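Local coordinates for glycosyl transferase family 8 (Streptococcus pneumoniae, PDB 5GVV), which transfers galactose from UDP-galactose to the terminal glucose of the already glycosylated serine-rich repeat protein PsrP, as the third step of its O-glycosylation, at residues Y91-D95 with R159-I163; L123-A129 with L147-W153; C28-L34 with L55-D61; D64-I68 with L317-R321. All coordinates share one frame; numbering follows the deposited sequence.

Overall arrangement
Three of the four contacts lie within the GT-A glycosyltransferase domain, and the fourth ties its mixed sheet to a distant part of the chain. Contacts 1 and 2 touch one another through P94 and N150 and lie near, but not at, the UDP site, the Y91 side chain about 11 Å from the nucleotide. Contact 2 is made of strand pairing and a helix start, whereas contact 1 presses a helix on a loop through aromatic packing. Contact 3, the most buried, joins the turns that follow two helices, where the next strands begin, by backbone bonds and a water. Contact 4 follows along strand 61-66 at the sheet margin; it has no direct hydrogen bond between its segments and borders the second subunit.

Contact 1. Residues Y91-D95 with R159-I163; sequences YFIPD and RQKLI
In the GT-A domain, the loop that leads into strand 101-105 is backed by helix 158-167, and Y91 and L162 form the centre of that packing. L162 CB stands squarely over one face of the Y91 ring, 3.7 Å from its centroid and 4° off the ring normal, a CH-pi contact. Its branch CD1 reaches on to Y91 CD1 at 3.5 Å, so the leucine spreads from the ring centre toward one rim. One helical position further, I163 serves two rings: CG1 approaches Y91 CD2, while CD1 touches F92 CE1 at 3.9 Å. R159 works at the more exposed end. With CG anti to the backbone N (chi1 178°) and further bends at chi2 and chi3, its chain passes close to the Y91 carbonyl, CG lying 3.3 Å from Y91 O, and crosses F92 at a slant near CD1. The guanidinium then meets D95 in a salt bridge: NE donates to the syn lone pair of OD2 at 3.0 Å. The N-H...O angle of 131°, with OD2 tilted out of the guanidinium plane, makes this a bent bond. Beyond the contact, Y91 OH is hydrogen-bonded to T166 OG1, one helical turn beyond L162. Helix 176-185 adds I180 against both Y91 and L162, and P94 packs on W153 of helix 150-155.

Contact 2. Residues L123-A129 with L147-W153; sequences LGENYLA and LINNKKW
Y127 O is held by two donors that reach it from opposite faces of its carbonyl plane: N149 N at 3.0 Å and the indole W153 NE1 at 2.9 Å. One backbone oxygen thus grips both the N-cap residue and the first turn of the helix that follows. The antiparallel ladder continues from there, L128 facing I148 as a non-hydrogen-bonded pair and A129 facing L147 as a hydrogen-bonded one, with A129 N donating to L147 O at 2.8 Å. N149 is the N-cap of helix 150-155. Its OD1 accepts from K152 N, while ND2 turns to the other segment and makes a weak bond to N126 O at 3.5 Å. K152 bends at chi2 and chi3 to bring its ammonium over the Y127 ring; NZ is 3.4 Å from the centroid, displaced toward the hydroxyl side, a cation-pi contact supplemented by CE above the same face. Packing closes the rest: L128 CD2 meets the edge of the indole at W153 CZ2, 3.8 Å away, and L123 CD2 rests on L147 CG. The type II' turn from L123 to N126 brings the chain round to the ladder. Strand 128-131 lies between strands 145-149 and 189-192 in the mixed sheet; I148 packs on V102 and Y104 of strand 101-105, and F185 of helix 176-185 meets the rings of both Y127 and W153.

Contact 3. Residues C28-L34 with L55-D61; sequences CRHNSHL and LQEMGGD
L34 O accepts from D61 N at 2.9 Å and also lies 3.2 Å from G60 CA in a CA-H...O contact. The second direct backbone bond, from H33 N to M58 O at 3.1 Å, is fairly straight at 162°. Between them, a water accepts from L34 N and donates weakly to L55 O and M58 O. Helix 45-57 ends here in a Schellman motif: G59, at positive phi, is the C-prime residue, and G60 N returns to L55 O. The neighbouring parallel strands 34-40 and 61-66 start at this junction, with L34 and D61. G59 CA lies over one face of the H33 imidazole, whose ND1 shares a hydrogen bond with S32 OG. Deeper in, C28 SG touches L55 CD1 at 3.9 Å. Selenomethionine M58, bent at chi3 (-69°), folds its terminal methyl onto C28, with CE tight against CB at 3.3 Å. W262 of helix 255-263 packs on M58, and its indole NE1 is hydrogen-bonded to C28 O.

Contact 4. Residues D64-I68 with L317-R321; sequences DCKLI and LALTR
I68 and A318 make the closely fitted end of this contact, where the chain leaving strand 61-66 meets the 3-10 turn after helix 314-317. I68 CB lies 4.0 Å from A318 CB, and CG2 rests beside L317 CB. With CG1 anti to its carbonyl carbon (chi1 -57°), the isoleucine sends CD1 to L317 O at 3.5 Å and on to T320 OG1. K66 crosses T320 at about a right angle; CE is 3.4 Å from T320 OG1, and CG abuts R321 CB. F238 of the second subunit packs on L317 and T320 at this packed side. The polar ends find partners in their own segments or beyond the contact, not across it. K66 NZ forms a salt bridge with the syn lone pair of D64 OD2 at 2.8 Å and has further partners in N40 and I43, while T320 OG1 donates in the carbonyl plane to L317 O. The looser margin is bridged by one water, which donates to D64 O at 2.7 Å and to R321 O at 2.8 Å. R321 turns away to a salt bridge with D293. Without a direct hydrogen bond between the segments, the junction depends on apolar packing, aliphatic lysine carbons and a bridging water, and the charges are paired on their own sides.

Contact 1. Residues Y91-D95 with R159-I163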
loop_
_atom_site.group_PDB
_atom_site.type_symbol
_atom_site.label_atom_id
_atom_site.label_comp_id
_atom_site.label_asym_id
_atom_site.label_seq_id
_atom_site.Cartn_x
_atom_site.Cartn_y
_atom_site.Cartn_z
ATOM N N TYR A 91 6.491 -22.907 -5.088
ATOM C CA TYR A 91 6.639 -24.178 -5.791
ATOM C C TYR A 91 7.105 -23.959 -7.236
ATOM O O TYR A 91 7.887 -24.751 -7.773
ATOM C CB TYR A 91 5.314 -24.952 -5.806
ATOM C CG TYR A 91 4.813 -25.444 -4.459
ATOM C CD1 TYR A 91 5.598 -25.345 -3.318
ATOM C CD2 TYR A 91 3.552 -26.023 -4.336
ATOM C CE1 TYR A 91 5.140 -25.798 -2.089
ATOM C CE2 TYR A 91 3.085 -26.473 -3.112
ATOM C CZ TYR A 91 3.886 -26.361 -1.993
ATOM O OH TYR A 91 3.433 -26.813 -0.772
ATOM N N PHE A 92 6.630 -22.877 -7.856
ATOM C CA PHE A 92 6.858 -22.638 -9.286
ATOM C C PHE A 92 8.153 -21.886 -9.583
ATOM O O PHE A 92 8.372 -21.442 -10.709
ATOM C CB PHE A 92 5.677 -21.874 -9.893
ATOM C CG PHE A 92 4.357 -22.579 -9.750
ATOM C CD1 PHE A 92 3.968 -23.540 -10.672
ATOM C CD2 PHE A 92 3.507 -22.279 -8.692
ATOM C CE1 PHE A 92 2.751 -24.192 -10.546
ATOM C CE2 PHE A 92 2.288 -22.925 -8.558
ATOM C CZ PHE A 92 1.908 -23.881 -9.487
ATOM N N ILE A 93 9.007 -21.742 -8.576
ATOM C CA ILE A 93 10.284 -21.044 -8.749
ATOM C C ILE A 93 11.118 -21.510 -9.957
ATOM O O ILE A 93 11.526 -20.681 -10.774
ATOM C CB ILE A 93 11.122 -21.038 -7.439
ATOM C CG1 ILE A 93 10.543 -20.024 -6.445
ATOM C CG2 ILE A 93 12.574 -20.696 -7.723
ATOM C CD1 ILE A 93 11.144 -20.106 -5.046
ATOM N N PRO A 94 11.355 -22.830 -10.097
ATOM C CA PRO A 94 12.222 -23.226 -11.215
ATOM C C PRO A 94 11.569 -23.074 -12.589
ATOM O O PRO A 94 12.219 -23.340 -13.601
ATOM C CB PRO A 94 12.516 -24.705 -10.922
ATOM C CG PRO A 94 11.340 -25.178 -10.152
ATOM C CD PRO A 94 10.917 -23.998 -9.305
ATOM N N ASP A 95 10.312 -22.642 -12.632
ATOM C CA ASP A 95 9.644 -22.387 -13.903
ATOM C C ASP A 95 9.950 -20.984 -14.436
ATOM O O ASP A 95 9.672 -20.684 -15.602
ATOM C CB ASP A 95 8.129 -22.587 -13.768
ATOM C CG ASP A 95 7.742 -24.046 -13.598
ATOM O OD1 ASP A 95 8.432 -24.915 -14.175
ATOM O OD2 ASP A 95 6.749 -24.328 -12.890
ATOM N N ARG A 159 8.781 -29.095 -8.476
ATOM C CA ARG A 159 7.519 -28.357 -8.547
ATOM C C ARG A 159 6.326 -29.306 -8.586
ATOM O O ARG A 159 5.370 -29.149 -7.823
ATOM C CB ARG A 159 7.493 -27.414 -9.758
ATOM C CG ARG A 159 6.181 -26.631 -9.923
ATOM C CD ARG A 159 5.326 -27.204 -11.050
ATOM N NE ARG A 159 6.033 -27.166 -12.327
ATOM C CZ ARG A 159 5.755 -27.952 -13.363
ATOM N NH1 ARG A 159 4.780 -28.848 -13.278
ATOM N NH2 ARG A 159 6.455 -27.846 -14.486
ATOM N N GLN A 160 6.390 -30.302 -9.463
ATOM C CA GLN A 160 5.299 -31.258 -9.583
ATOM C C GLN A 160 5.192 -32.127 -8.331
ATOM O O GLN A 160 4.092 -32.488 -7.899
ATOM C CB GLN A 160 5.478 -32.130 -10.825
ATOM C CG GLN A 160 4.167 -32.709 -11.335
ATOM C CD GLN A 160 3.100 -31.642 -11.521
ATOM O OE1 GLN A 160 3.316 -30.647 -12.211
ATOM N NE2 GLN A 160 1.944 -31.842 -10.898
ATOM N N LYS A 161 6.340 -32.446 -7.744
ATOM C CA LYS A 161 6.386 -33.287 -6.554
ATOM C C LYS A 161 5.754 -32.612 -5.339
ATOM O O LYS A 161 5.067 -33.261 -4.550
ATOM C CB LYS A 161 7.828 -33.695 -6.261
ATOM C CG LYS A 161 8.363 -34.695 -7.269
ATOM C CD LYS A 161 9.861 -34.845 -7.162
ATOM C CE LYS A 161 10.317 -36.110 -7.865
ATOM N NZ LYS A 161 11.268 -36.864 -7.011
ATOM N N LEU A 162 5.977 -31.307 -5.206
ATOM C CA LEU A 162 5.387 -30.532 -4.118
ATOM C C LEU A 162 3.872 -30.421 -4.286
ATOM O O LEU A 162 3.117 -30.607 -3.328
ATOM C CB LEU A 162 6.021 -29.140 -4.044
ATOM C CG LEU A 162 7.445 -29.040 -3.490
ATOM C CD1 LEU A 162 8.118 -27.728 -3.884
ATOM C CD2 LEU A 162 7.435 -29.194 -1.976
ATOM N N ILE A 163 3.440 -30.114 -5.509
ATOM C CA ILE A 163 2.019 -29.998 -5.836
ATOM C C ILE A 163 1.290 -31.306 -5.555
ATOM O O ILE A 163 0.289 -31.325 -4.832
ATOM C CB ILE A 163 1.797 -29.613 -7.316
ATOM C CG1 ILE A 163 2.238 -28.171 -7.575
ATOM C CG2 ILE A 163 0.332 -29.779 -7.702
ATOM C CD1 ILE A 163 2.221 -27.776 -9.043
#

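Contact 2. Residues L123-A129 with L147-W153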
loop_
_atom_site.group_PDB
_atom_site.type_symbol
_atom_site.label_atom_id
_atom_site.label_comp_id
_atom_site.label_asym_id
_atom_site.label_seq_id
_atom_site.Cartn_x
_atom_site.Cartn_y
_atom_site.Cartn_z
ATOM N N LEU A 123 26.027 -25.014 -1.677
ATOM C CA LEU A 123 24.984 -25.973 -1.330
ATOM C C LEU A 123 25.422 -27.428 -1.483
ATOM O O LEU A 123 24.791 -28.332 -0.931
ATOM C CB LEU A 123 23.746 -25.724 -2.185
ATOM C CG LEU A 123 23.121 -24.344 -1.976
ATOM C CD1 LEU A 123 22.268 -23.957 -3.160
ATOM C CD2 LEU A 123 22.300 -24.332 -0.702
ATOM N N GLY A 124 26.500 -27.653 -2.225
ATOM C CA GLY A 124 26.919 -29.008 -2.539
ATOM C C GLY A 124 25.823 -29.751 -3.285
ATOM O O GLY A 124 25.355 -29.294 -4.332
ATOM N N GLU A 125 25.405 -30.888 -2.736
ATOM C CA GLU A 125 24.358 -31.702 -3.347
ATOM C C GLU A 125 23.016 -31.492 -2.648
ATOM O O GLU A 125 22.006 -32.103 -3.019
ATOM C CB GLU A 125 24.750 -33.184 -3.321
ATOM C CG GLU A 125 23.948 -34.078 -4.271
ATOM C CD GLU A 125 24.730 -34.482 -5.507
ATOM O OE1 GLU A 125 25.108 -35.670 -5.603
ATOM O OE2 GLU A 125 24.961 -33.623 -6.387
ATOM N N ASN A 126 23.000 -30.625 -1.640
ATOM C CA ASN A 126 21.753 -30.285 -0.960
ATOM C C ASN A 126 20.793 -29.540 -1.887
ATOM O O ASN A 126 21.215 -28.671 -2.647
ATOM C CB ASN A 126 22.030 -29.451 0.294
ATOM C CG ASN A 126 22.692 -30.259 1.401
ATOM O OD1 ASN A 126 23.700 -29.843 1.973
ATOM N ND2 ASN A 126 22.121 -31.417 1.712
ATOM N N TYR A 127 19.510 -29.890 -1.827
ATOM C CA TYR A 127 18.487 -29.215 -2.628
ATOM C C TYR A 127 18.344 -27.750 -2.215
ATOM O O TYR A 127 17.951 -26.900 -3.024
ATOM C CB TYR A 127 17.129 -29.907 -2.470
ATOM C CG TYR A 127 17.007 -31.281 -3.107
ATOM C CD1 TYR A 127 16.357 -31.448 -4.323
ATOM C CD2 TYR A 127 17.513 -32.412 -2.474
ATOM C CE1 TYR A 127 16.227 -32.697 -4.900
ATOM C CE2 TYR A 127 17.386 -33.666 -3.044
ATOM C CZ TYR A 127 16.743 -33.801 -4.254
ATOM O OH TYR A 127 16.620 -35.046 -4.825
ATOM N N LEU A 128 18.660 -27.461 -0.953
ATOM C CA LEU A 128 18.528 -26.105 -0.430
ATOM C C LEU A 128 19.277 -25.898 0.883
ATOM O O LEU A 128 19.819 -26.844 1.465
ATOM C CB LEU A 128 17.046 -25.742 -0.244
ATOM C CG LEU A 128 16.209 -26.508 0.791
ATOM C CD1 LEU A 128 16.264 -25.859 2.174
ATOM C CD2 LEU A 128 14.768 -26.640 0.334
ATOM N N ALA A 129 19.297 -24.646 1.336
ATOM C CA ALA A 129 19.782 -24.299 2.669
ATOM C C ALA A 129 18.692 -23.510 3.383
ATOM O O ALA A 129 18.023 -22.675 2.765
ATOM C CB ALA A 129 21.061 -23.475 2.588
ATOM N N LEU A 147 17.799 -20.702 0.466
ATOM C CA LEU A 147 18.838 -20.685 -0.549
ATOM C C LEU A 147 18.638 -21.934 -1.390
ATOM O O LEU A 147 18.840 -23.049 -0.910
ATOM C CB LEU A 147 20.230 -20.674 0.080
ATOM C CG LEU A 147 21.337 -20.453 -0.950
ATOM C CD1 LEU A 147 21.015 -19.242 -1.812
ATOM C CD2 LEU A 147 22.680 -20.283 -0.279
ATOM N N ILE A 148 18.240 -21.748 -2.644
ATOM C CA ILE A 148 17.725 -22.847 -3.454
ATOM C C ILE A 148 18.668 -23.293 -4.577
ATOM O O ILE A 148 19.174 -22.468 -5.340
ATOM C CB ILE A 148 16.350 -22.470 -4.047
ATOM C CG1 ILE A 148 15.313 -22.351 -2.926
ATOM C CG2 ILE A 148 15.900 -23.487 -5.085
ATOM C CD1 ILE A 148 13.985 -21.742 -3.355
ATOM N N ASN A 149 18.905 -24.600 -4.656
ATOM C CA ASN A 149 19.622 -25.189 -5.781
ATOM C C ASN A 149 18.650 -25.307 -6.954
ATOM O O ASN A 149 18.074 -26.369 -7.184
ATOM C CB ASN A 149 20.161 -26.566 -5.382
ATOM C CG ASN A 149 21.111 -27.158 -6.413
ATOM O OD1 ASN A 149 21.062 -26.824 -7.598
ATOM N ND2 ASN A 149 21.979 -28.055 -5.958
ATOM N N ASN A 150 18.466 -24.211 -7.685
ATOM C CA ASN A 150 17.453 -24.142 -8.738
ATOM C C ASN A 150 17.621 -25.176 -9.858
ATOM O O ASN A 150 16.635 -25.673 -10.409
ATOM C CB ASN A 150 17.395 -22.735 -9.332
ATOM C CG ASN A 150 16.109 -22.483 -10.098
ATOM O OD1 ASN A 150 15.051 -22.973 -9.713
ATOM N ND2 ASN A 150 16.197 -21.732 -11.190
ATOM N N LYS A 151 18.865 -25.493 -10.196
ATOM C CA LYS A 151 19.136 -26.475 -11.242
ATOM C C LYS A 151 18.587 -27.845 -10.846
ATOM O O LYS A 151 17.905 -28.507 -11.636
ATOM C CB LYS A 151 20.638 -26.556 -11.515
ATOM C CG LYS A 151 21.012 -27.453 -12.693
ATOM C CD LYS A 151 22.523 -27.658 -12.769
ATOM C CE LYS A 151 22.875 -29.077 -13.205
ATOM N NZ LYS A 151 24.335 -29.373 -13.076
ATOM N N LYS A 152 18.881 -28.252 -9.614
ATOM C CA LYS A 152 18.404 -29.523 -9.074
ATOM C C LYS A 152 16.878 -29.581 -9.002
ATOM O O LYS A 152 16.274 -30.615 -9.300
ATOM C CB LYS A 152 18.990 -29.757 -7.681
ATOM C CG LYS A 152 20.401 -30.322 -7.663
ATOM C CD LYS A 152 20.391 -31.791 -7.266
ATOM C CE LYS A 152 19.500 -32.028 -6.055
ATOM N NZ LYS A 152 19.485 -33.458 -5.620
ATOM N N TRP A 153 16.269 -28.470 -8.592
ATOM C CA TRP A 153 14.814 -28.339 -8.556
ATOM C C TRP A 153 14.201 -28.543 -9.941
ATOM O O TRP A 153 13.079 -29.046 -10.067
ATOM C CB TRP A 153 14.421 -26.963 -8.011
ATOM C CG TRP A 153 14.553 -26.834 -6.520
ATOM C CD1 TRP A 153 15.627 -27.191 -5.755
ATOM C CD2 TRP A 153 13.583 -26.291 -5.616
ATOM N NE1 TRP A 153 15.378 -26.914 -4.430
ATOM C CE2 TRP A 153 14.128 -26.359 -4.319
ATOM C CE3 TRP A 153 12.300 -25.758 -5.775
ATOM C CZ2 TRP A 153 13.438 -25.909 -3.192
ATOM C CZ3 TRP A 153 11.616 -25.317 -4.654
ATOM C CH2 TRP A 153 12.186 -25.395 -3.383
#

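Contact 3. Residues C28-L34 with L55-D61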
loop_
_atom_site.group_PDB
_atom_site.type_symbol
_atom_site.label_atom_id
_atom_site.label_comp_id
_atom_site.label_asym_id
_atom_site.label_seq_id
_atom_site.Cartn_x
_atom_site.Cartn_y
_atom_site.Cartn_z
ATOM N N CYS A 28 17.362 -4.019 -0.861
ATOM C CA CYS A 28 18.104 -3.148 -1.775
ATOM C C CYS A 28 18.897 -2.085 -1.024
ATOM O O CYS A 28 19.907 -1.587 -1.521
ATOM C CB CYS A 28 17.148 -2.473 -2.766
ATOM S SG CYS A 28 16.341 -3.613 -3.902
ATOM N N ARG A 29 18.422 -1.725 0.164
ATOM C CA ARG A 29 19.125 -0.780 1.017
ATOM C C ARG A 29 20.550 -1.256 1.318
ATOM O O ARG A 29 21.487 -0.450 1.376
ATOM C CB ARG A 29 18.348 -0.598 2.322
ATOM C CG ARG A 29 19.060 0.234 3.376
ATOM C CD ARG A 29 19.346 1.645 2.882
ATOM N NE ARG A 29 19.882 2.481 3.950
ATOM C CZ ARG A 29 21.179 2.621 4.211
ATOM N NH1 ARG A 29 22.086 1.985 3.483
ATOM N NH2 ARG A 29 21.573 3.400 5.206
ATOM N N HIS A 30 20.716 -2.567 1.478
ATOM C CA HIS A 30 21.981 -3.110 1.960
ATOM C C HIS A 30 22.700 -4.003 0.948
ATOM O O HIS A 30 23.814 -4.459 1.209
ATOM C CB HIS A 30 21.752 -3.884 3.261
ATOM C CG HIS A 30 21.159 -3.056 4.360
ATOM N ND1 HIS A 30 21.887 -2.121 5.066
ATOM C CD2 HIS A 30 19.906 -3.022 4.875
ATOM C CE1 HIS A 30 21.110 -1.548 5.966
ATOM N NE2 HIS A 30 19.902 -2.076 5.871
ATOM N N ASN A 31 22.066 -4.245 -0.200
ATOM C CA ASN A 31 22.624 -5.130 -1.218
ATOM C C ASN A 31 22.355 -4.617 -2.633
ATOM O O ASN A 31 21.202 -4.383 -3.008
ATOM C CB ASN A 31 22.051 -6.547 -1.073
ATOM C CG ASN A 31 22.303 -7.148 0.302
ATOM O OD1 ASN A 31 23.249 -7.920 0.497
ATOM N ND2 ASN A 31 21.451 -6.800 1.262
ATOM N N SER A 32 23.414 -4.434 -3.416
ATOM C CA SER A 32 23.274 -4.001 -4.806
ATOM C C SER A 32 23.387 -5.186 -5.763
ATOM O O SER A 32 23.576 -6.328 -5.331
ATOM C CB SER A 32 24.328 -2.948 -5.148
ATOM O OG SER A 32 25.641 -3.428 -4.897
ATOM N N HIS A 33 23.262 -4.906 -7.060
ATOM C CA HIS A 33 23.383 -5.918 -8.109
ATOM C C HIS A 33 22.467 -7.115 -7.895
ATOM O O HIS A 33 22.922 -8.265 -7.864
ATOM C CB HIS A 33 24.835 -6.384 -8.242
ATOM C CG HIS A 33 25.789 -5.287 -8.602
ATOM N ND1 HIS A 33 26.284 -4.397 -7.674
ATOM C CD2 HIS A 33 26.338 -4.938 -9.790
ATOM C CE1 HIS A 33 27.097 -3.546 -8.274
ATOM N NE2 HIS A 33 27.143 -3.849 -9.559
ATOM N N LEU A 34 21.174 -6.846 -7.757
ATOM C CA LEU A 34 20.218 -7.914 -7.493
ATOM C C LEU A 34 19.291 -8.156 -8.681
ATOM O O LEU A 34 18.657 -7.225 -9.190
ATOM C CB LEU A 34 19.394 -7.580 -6.249
ATOM C CG LEU A 34 20.180 -7.163 -5.010
ATOM C CD1 LEU A 34 19.232 -6.633 -3.958
ATOM C CD2 LEU A 34 20.975 -8.326 -4.453
ATOM N N LEU A 55 15.976 -0.853 -9.598
ATOM C CA LEU A 55 16.827 -2.034 -9.525
ATOM C C LEU A 55 17.961 -1.956 -10.540
ATOM O O LEU A 55 19.103 -2.288 -10.224
ATOM C CB LEU A 55 16.007 -3.309 -9.743
ATOM C CG LEU A 55 15.557 -4.054 -8.485
ATOM C CD1 LEU A 55 16.760 -4.535 -7.701
ATOM C CD2 LEU A 55 14.690 -3.162 -7.615
ATOM N N GLN A 56 17.645 -1.505 -11.752
ATOM C CA GLN A 56 18.649 -1.375 -12.805
ATOM C C GLN A 56 19.702 -0.320 -12.474
ATOM O O GLN A 56 20.889 -0.496 -12.767
ATOM C CB GLN A 56 17.971 -1.055 -14.143
ATOM C CG GLN A 56 17.089 -2.195 -14.667
ATOM C CD GLN A 56 16.373 -1.841 -15.948
ATOM O OE1 GLN A 56 16.364 -0.683 -16.366
ATOM N NE2 GLN A 56 15.764 -2.835 -16.584
ATOM N N GLU A 57 19.268 0.778 -11.866
ATOM C CA GLU A 57 20.185 1.844 -11.488
ATOM C C GLU A 57 21.163 1.372 -10.414
ATOM O O GLU A 57 22.252 1.934 -10.268
ATOM C CB GLU A 57 19.404 3.086 -11.032
ATOM C CG GLU A 57 18.696 3.797 -12.184
ATOM C CD GLU A 57 17.848 4.979 -11.749
ATOM O OE1 GLU A 57 17.486 5.070 -10.559
ATOM O OE2 GLU A 57 17.533 5.821 -12.617
HETATM N N MSE A 58 20.785 0.344 -9.714
HETATM C CA MSE A 58 21.613 -0.225 -8.666
HETATM C C MSE A 58 22.374 -1.442 -9.215
HETATM O O MSE A 58 22.987 -2.166 -8.459
HETATM C CB MSE A 58 20.825 -0.542 -7.398
HETATM C CG MSE A 58 20.280 0.734 -6.732
HETATM SE SE MSE A 58 19.364 0.134 -5.083
HETATM C CE MSE A 58 17.782 -0.838 -5.524
ATOM N N GLY A 59 22.334 -1.633 -10.536
ATOM C CA GLY A 59 23.069 -2.691 -11.206
ATOM C C GLY A 59 22.364 -4.032 -11.250
ATOM O O GLY A 59 23.010 -5.068 -11.441
ATOM N N GLY A 60 21.044 -4.023 -11.080
ATOM C CA GLY A 60 20.282 -5.262 -11.069
ATOM C C GLY A 60 19.110 -5.218 -12.033
ATOM O O GLY A 60 19.158 -4.506 -13.034
ATOM N N ASP A 61 18.060 -5.984 -11.744
ATOM C CA ASP A 61 16.856 -5.963 -12.573
ATOM C C ASP A 61 15.649 -6.445 -11.773
ATOM O O ASP A 61 15.788 -6.921 -10.637
ATOM C CB ASP A 61 17.048 -6.840 -13.812
ATOM C CG ASP A 61 16.371 -6.270 -15.049
ATOM O OD1 ASP A 61 15.496 -5.387 -14.910
ATOM O OD2 ASP A 61 16.713 -6.719 -16.164
HETATM O O HOH W 1 20.297 -4.008 -7.631
#

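Contact 4. Residues D64-I68 with L317-R321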
loop_
_atom_site.group_PDB
_atom_site.type_symbol
_atom_site.label_atom_id
_atom_site.label_comp_id
_atom_site.label_asym_id
_atom_site.label_seq_id
_atom_site.Cartn_x
_atom_site.Cartn_y
_atom_site.Cartn_z
ATOM N N ASP A 64 9.042 -9.639 -13.719
ATOM C CA ASP A 64 7.631 -9.866 -13.417
ATOM C C ASP A 64 7.267 -11.290 -13.795
ATOM O O ASP A 64 7.167 -11.619 -14.975
ATOM C CB ASP A 64 6.756 -8.862 -14.183
ATOM C CG ASP A 64 5.277 -8.968 -13.830
ATOM O OD1 ASP A 64 4.908 -9.818 -12.989
ATOM O OD2 ASP A 64 4.481 -8.181 -14.391
ATOM N N CYS A 65 7.076 -12.139 -12.791
ATOM C CA CYS A 65 6.717 -13.524 -13.053
ATOM C C CYS A 65 5.223 -13.716 -12.840
ATOM O O CYS A 65 4.762 -13.919 -11.715
ATOM C CB CYS A 65 7.532 -14.462 -12.165
ATOM S SG CYS A 65 9.310 -14.276 -12.426
ATOM N N LYS A 66 4.469 -13.643 -13.932
ATOM C CA LYS A 66 3.012 -13.702 -13.857
ATOM C C LYS A 66 2.490 -15.136 -13.820
ATOM O O LYS A 66 2.622 -15.891 -14.791
ATOM C CB LYS A 66 2.383 -12.923 -15.020
ATOM C CG LYS A 66 2.319 -11.410 -14.778
ATOM C CD LYS A 66 1.436 -11.098 -13.577
ATOM C CE LYS A 66 1.098 -9.610 -13.468
ATOM N NZ LYS A 66 2.215 -8.800 -12.909
ATOM N N LEU A 67 1.896 -15.504 -12.690
ATOM C CA LEU A 67 1.286 -16.819 -12.545
ATOM C C LEU A 67 -0.143 -16.795 -13.080
ATOM O O LEU A 67 -1.109 -16.989 -12.336
ATOM C CB LEU A 67 1.317 -17.292 -11.088
ATOM C CG LEU A 67 2.690 -17.617 -10.497
ATOM C CD1 LEU A 67 3.351 -16.351 -10.042
ATOM C CD2 LEU A 67 2.584 -18.574 -9.333
ATOM N N ILE A 68 -0.266 -16.557 -14.379
ATOM C CA ILE A 68 -1.565 -16.500 -15.028
ATOM C C ILE A 68 -1.687 -17.669 -15.994
ATOM O O ILE A 68 -0.889 -17.799 -16.924
ATOM C CB ILE A 68 -1.747 -15.170 -15.784
ATOM C CG1 ILE A 68 -1.568 -13.989 -14.822
ATOM C CG2 ILE A 68 -3.105 -15.127 -16.470
ATOM C CD1 ILE A 68 -1.582 -12.624 -15.494
ATOM N N LEU A 317 -4.560 -12.054 -20.703
ATOM C CA LEU A 317 -4.276 -11.460 -19.399
ATOM C C LEU A 317 -2.808 -11.647 -19.043
ATOM O O LEU A 317 -2.201 -10.775 -18.426
ATOM C CB LEU A 317 -5.177 -12.048 -18.310
ATOM C CG LEU A 317 -6.674 -11.768 -18.448
ATOM C CD1 LEU A 317 -7.454 -12.378 -17.287
ATOM C CD2 LEU A 317 -6.940 -10.281 -18.533
ATOM N N ALA A 318 -2.232 -12.772 -19.456
ATOM C CA ALA A 318 -0.827 -13.055 -19.173
ATOM C C ALA A 318 0.114 -12.086 -19.888
ATOM O O ALA A 318 1.303 -12.033 -19.579
ATOM C CB ALA A 318 -0.488 -14.496 -19.543
ATOM N N LEU A 319 -0.413 -11.324 -20.846
ATOM C CA LEU A 319 0.390 -10.331 -21.557
ATOM C C LEU A 319 0.873 -9.208 -20.632
ATOM O O LEU A 319 1.725 -8.410 -21.023
ATOM C CB LEU A 319 -0.387 -9.751 -22.744
ATOM C CG LEU A 319 -0.771 -10.701 -23.880
ATOM C CD1 LEU A 319 -1.628 -9.996 -24.924
ATOM C CD2 LEU A 319 0.475 -11.305 -24.525
ATOM N N THR A 320 0.329 -9.147 -19.416
ATOM C CA THR A 320 0.773 -8.178 -18.410
ATOM C C THR A 320 2.222 -8.384 -17.955
ATOM O O THR A 320 2.798 -7.520 -17.289
ATOM C CB THR A 320 -0.132 -8.199 -17.160
ATOM O OG1 THR A 320 -0.191 -9.526 -16.616
ATOM C CG2 THR A 320 -1.534 -7.734 -17.504
ATOM N N ARG A 321 2.815 -9.519 -18.315
ATOM C CA ARG A 321 4.209 -9.781 -17.970
ATOM C C ARG A 321 5.144 -8.917 -18.811
ATOM O O ARG A 321 6.318 -8.746 -18.462
ATOM C CB ARG A 321 4.542 -11.263 -18.154
ATOM C CG ARG A 321 4.643 -11.725 -19.609
ATOM C CD ARG A 321 4.613 -13.242 -19.702
ATOM N NE ARG A 321 4.850 -13.732 -21.062
ATOM C CZ ARG A 321 3.915 -13.809 -22.005
ATOM N NH1 ARG A 321 2.675 -13.405 -21.755
ATOM N NH2 ARG A 321 4.219 -14.282 -23.211
HETATM O O HOH W 2 8.107 -10.563 -17.268
#